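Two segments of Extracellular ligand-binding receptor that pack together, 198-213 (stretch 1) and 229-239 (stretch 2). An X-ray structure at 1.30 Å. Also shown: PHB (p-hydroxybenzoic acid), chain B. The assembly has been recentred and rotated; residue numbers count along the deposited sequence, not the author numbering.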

# COMPACT_ATOMS: atom_id res chain seq x y z
N ILE A 198 15.34 9.32 11.80
CA ILE A 198 15.20 9.17 10.34
C ILE A 198 13.74 8.96 10.04
O ILE A 198 13.05 8.25 10.78
CB ILE A 198 15.96 7.90 9.91
CG1 ILE A 198 17.47 8.06 10.11
CG2 ILE A 198 15.68 7.56 8.45
CD1 ILE A 198 18.18 6.72 10.13
N PHE A 199 13.27 9.59 8.96
CA PHE A 199 12.00 9.20 8.36
C PHE A 199 12.29 8.61 6.99
O PHE A 199 13.01 9.22 6.20
CB PHE A 199 11.03 10.39 8.19
CG PHE A 199 9.84 10.01 7.37
CD1 PHE A 199 8.86 9.13 7.89
CD2 PHE A 199 9.71 10.46 6.06
CE1 PHE A 199 7.78 8.72 7.12
CE2 PHE A 199 8.63 10.06 5.29
CZ PHE A 199 7.66 9.21 5.82
N THR A 200 11.75 7.42 6.71
CA THR A 200 12.02 6.76 5.45
C THR A 200 10.82 6.09 4.83
O THR A 200 9.89 5.61 5.49
CB THR A 200 13.19 5.74 5.62
OG1 THR A 200 13.65 5.27 4.35
CG2 THR A 200 12.74 4.56 6.42
N PHE A 201 10.86 6.07 3.50
CA PHE A 201 10.04 5.21 2.67
C PHE A 201 10.90 4.63 1.54
O PHE A 201 11.66 5.39 0.90
CB PHE A 201 8.90 6.00 1.96
CG PHE A 201 8.33 5.24 0.78
CD1 PHE A 201 7.45 4.16 0.94
CD2 PHE A 201 8.74 5.58 -0.52
CE1 PHE A 201 6.99 3.43 -0.13
CE2 PHE A 201 8.28 4.84 -1.61
CZ PHE A 201 7.41 3.77 -1.42
N LEU A 202 10.77 3.32 1.32
CA LEU A 202 11.20 2.67 0.08
C LEU A 202 10.07 1.69 -0.22
O LEU A 202 9.36 1.25 0.69
CB LEU A 202 12.53 1.92 0.25
CG LEU A 202 13.68 2.66 0.95
CD1 LEU A 202 13.64 2.48 2.46
CD2 LEU A 202 15.00 2.13 0.41
N PRO A 203 9.90 1.24 -1.47
CA PRO A 203 8.83 0.27 -1.77
C PRO A 203 9.14 -1.04 -1.05
O PRO A 203 10.31 -1.51 -1.00
CB PRO A 203 8.92 0.09 -3.30
CG PRO A 203 10.33 0.53 -3.64
CD PRO A 203 10.66 1.66 -2.66
N ALA A 204 8.10 -1.64 -0.48
CA ALA A 204 8.30 -2.90 0.27
C ALA A 204 8.88 -3.96 -0.63
O ALA A 204 8.47 -4.16 -1.77
CB ALA A 204 6.98 -3.34 0.83
N GLY A 205 9.91 -4.64 -0.13
CA GLY A 205 10.68 -5.62 -0.90
C GLY A 205 12.14 -5.51 -0.56
O GLY A 205 12.50 -5.00 0.52
N PRO A 206 13.01 -5.94 -1.48
CA PRO A 206 14.46 -5.89 -1.18
C PRO A 206 14.98 -4.51 -0.72
O PRO A 206 15.83 -4.46 0.20
CB PRO A 206 15.11 -6.31 -2.50
CG PRO A 206 14.09 -7.30 -3.04
CD PRO A 206 12.74 -6.67 -2.74
N PRO A 207 14.46 -3.38 -1.26
CA PRO A 207 15.03 -2.11 -0.81
C PRO A 207 14.80 -1.86 0.68
O PRO A 207 15.71 -1.37 1.38
CB PRO A 207 14.26 -1.06 -1.64
CG PRO A 207 13.94 -1.83 -2.92
CD PRO A 207 13.53 -3.19 -2.40
N THR A 208 13.60 -2.18 1.18
CA THR A 208 13.32 -1.96 2.60
C THR A 208 14.14 -2.88 3.49
O THR A 208 14.60 -2.46 4.57
CB THR A 208 11.81 -2.05 2.87
OG1 THR A 208 11.26 -3.27 2.35
CG2 THR A 208 11.05 -0.90 2.19
N LEU A 209 14.31 -4.12 3.08
CA LEU A 209 15.12 -5.03 3.87
C LEU A 209 16.58 -4.51 3.95
O LEU A 209 17.22 -4.51 5.02
CB LEU A 209 15.10 -6.43 3.26
CG LEU A 209 15.79 -7.49 4.16
CD1 LEU A 209 15.08 -7.63 5.50
CD2 LEU A 209 15.79 -8.85 3.50
N GLY A 210 17.11 -4.08 2.81
CA GLY A 210 18.49 -3.55 2.79
C GLY A 210 18.65 -2.32 3.62
O GLY A 210 19.64 -2.19 4.34
N PHE A 211 17.70 -1.40 3.54
CA PHE A 211 17.81 -0.15 4.29
C PHE A 211 17.79 -0.45 5.79
O PHE A 211 18.63 0.05 6.52
CB PHE A 211 16.66 0.81 3.89
CG PHE A 211 16.77 2.16 4.55
CD1 PHE A 211 16.30 2.36 5.85
CD2 PHE A 211 17.33 3.24 3.86
CE1 PHE A 211 16.44 3.63 6.42
CE2 PHE A 211 17.41 4.50 4.41
CZ PHE A 211 16.97 4.70 5.72
N VAL A 212 16.86 -1.27 6.25
CA VAL A 212 16.75 -1.52 7.70
C VAL A 212 18.01 -2.25 8.21
O VAL A 212 18.53 -1.93 9.28
CB VAL A 212 15.46 -2.26 8.04
CG1 VAL A 212 15.44 -2.72 9.51
CG2 VAL A 212 14.27 -1.33 7.76
N LYS A 213 18.46 -3.26 7.45
CA LYS A 213 19.64 -3.97 7.89
C LYS A 213 20.84 -3.04 7.96
O LYS A 213 21.65 -3.16 8.88
CB LYS A 213 19.90 -5.14 6.96
CG LYS A 213 18.99 -6.32 7.23
CD LYS A 213 19.30 -7.47 6.29
CE LYS A 213 18.61 -8.78 6.68
NZ LYS A 213 19.26 -9.47 7.85
C1' PHB B . 4.32 2.65 -5.33
O1' PHB B . 3.39 3.47 -5.34
O2' PHB B . 5.13 2.52 -6.31
C1 PHB B . 4.53 1.84 -4.09
C2 PHB B . 4.08 2.32 -2.85
C3 PHB B . 4.31 1.60 -1.70
C4 PHB B . 5.01 0.42 -1.74
C5 PHB B . 5.47 -0.06 -2.95
C6 PHB B . 5.25 0.64 -4.13
O4 PHB B . 5.31 -0.29 -0.64
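Stretch 2 (229-239) STGDVVTEPDL

Stretch 2 enters as a strand, S229-T230, running parallel to strand 198-201 of stretch 1. S229 pairs with T200, their CA atoms 4.9 Å apart. Both side chains lie on the same face of the sheet, with S229 CB 3.9 Å from T200 CG2. T230 N donates a weak hydrogen bond to T200 O at 3.4 Å. T230 CG2 meets the edge of the F199 ring, 4.1 Å from CZ.

The chain then turns through a 3-10 segment, 231-233. T230 OG1 donates to D232 OD2 at 2.7 Å, which ties the strand end to this turn. D232 CG lies at the edge of the F201 ring, 3.7 Å from CE1. D232 O lies 3.2 Å from A204 CB. The ligand bridges the two stretches here: PHB O4 accepts from A204 N at 3.1 Å and donates to D232 OD1 at 2.7 Å.

V233 has the largest covered area. Its CG1 lies 3.6 Å from V212 CG2, and its CG2 4.0 Å from T208 CG2.

T235 CG2 is 3.8 Å from A204 CB. A second 3-10 segment, 236-238, brings D238 near the helix, with OD2 4.0 Å from L209 CB. Water 2 links T208 and D238, donating to T208 OG1 and D238 OD2, each at 2.7 Å.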

# COMPACT_ATOMS: atom_id res chain seq x y z
N SER A 229 9.07 5.16 10.01
CA SER A 229 8.86 4.80 8.62
C SER A 229 7.39 4.74 8.34
O SER A 229 6.58 4.71 9.26
CB SER A 229 9.52 3.46 8.32
OG SER A 229 8.91 2.40 9.02
N THR A 230 7.00 4.69 7.06
CA THR A 230 5.69 4.16 6.75
C THR A 230 5.82 2.63 6.85
O THR A 230 6.91 2.02 6.81
CB THR A 230 5.20 4.63 5.39
OG1 THR A 230 6.15 4.21 4.39
CG2 THR A 230 5.03 6.14 5.35
N GLY A 231 4.67 1.98 6.93
CA GLY A 231 4.64 0.52 7.12
C GLY A 231 5.20 -0.27 5.95
O GLY A 231 5.51 -1.45 6.11
N ASP A 232 5.40 0.37 4.80
CA ASP A 232 6.09 -0.25 3.67
C ASP A 232 7.43 -0.82 4.08
O ASP A 232 7.91 -1.77 3.45
CB ASP A 232 6.31 0.82 2.60
CG ASP A 232 5.00 1.49 2.25
OD1 ASP A 232 4.22 0.93 1.47
OD2 ASP A 232 4.73 2.56 2.85
N VAL A 233 8.05 -0.21 5.08
CA VAL A 233 9.44 -0.53 5.41
C VAL A 233 9.57 -1.72 6.36
O VAL A 233 10.67 -2.27 6.50
CB VAL A 233 10.11 0.76 5.94
CG1 VAL A 233 11.57 0.51 6.33
CG2 VAL A 233 10.00 1.90 4.91
N VAL A 234 8.45 -2.15 6.97
CA VAL A 234 8.46 -3.21 7.98
C VAL A 234 7.33 -4.20 7.74
O VAL A 234 6.71 -4.70 8.65
CB VAL A 234 8.45 -2.66 9.40
CG1 VAL A 234 9.79 -2.02 9.75
CG2 VAL A 234 7.31 -1.66 9.58
N THR A 235 7.10 -4.56 6.49
CA THR A 235 6.07 -5.55 6.19
C THR A 235 6.32 -6.86 6.92
O THR A 235 7.46 -7.31 7.09
CB THR A 235 5.81 -5.77 4.71
OG1 THR A 235 6.98 -6.28 4.09
CG2 THR A 235 5.37 -4.47 4.04
N GLU A 236 5.23 -7.49 7.36
CA GLU A 236 5.32 -8.62 8.27
C GLU A 236 6.23 -9.74 7.79
O GLU A 236 6.97 -10.30 8.60
CB GLU A 236 3.91 -9.10 8.68
CG GLU A 236 3.24 -8.17 9.68
CD GLU A 236 2.49 -7.02 9.03
OE1 GLU A 236 2.56 -6.79 7.77
OE2 GLU A 236 1.81 -6.31 9.80
N PRO A 237 6.13 -10.14 6.49
CA PRO A 237 6.99 -11.28 6.10
C PRO A 237 8.48 -11.01 6.18
O PRO A 237 9.26 -11.96 6.23
CB PRO A 237 6.56 -11.57 4.66
CG PRO A 237 5.12 -11.06 4.66
CD PRO A 237 5.16 -9.79 5.45
N ASP A 238 8.88 -9.75 6.24
CA ASP A 238 10.32 -9.45 6.43
C ASP A 238 10.71 -9.27 7.87
O ASP A 238 11.90 -9.21 8.15
CB ASP A 238 10.77 -8.28 5.56
CG ASP A 238 11.33 -8.73 4.21
OD1 ASP A 238 11.77 -9.90 4.05
OD2 ASP A 238 11.39 -7.89 3.29
N LEU A 239 9.75 -9.22 8.80
CA LEU A 239 10.14 -9.04 10.22
C LEU A 239 11.10 -10.16 10.68
O LEU A 239 12.10 -9.85 11.31
CB LEU A 239 8.92 -8.90 11.13
CG LEU A 239 8.13 -7.59 10.91
CD1 LEU A 239 6.94 -7.59 11.87
CD2 LEU A 239 8.98 -6.34 11.13
O HOH W 1 8.79 -4.25 4.07
O HOH W 2 11.35 -5.31 4.07
O HOH W 3 12.67 -4.14 6.19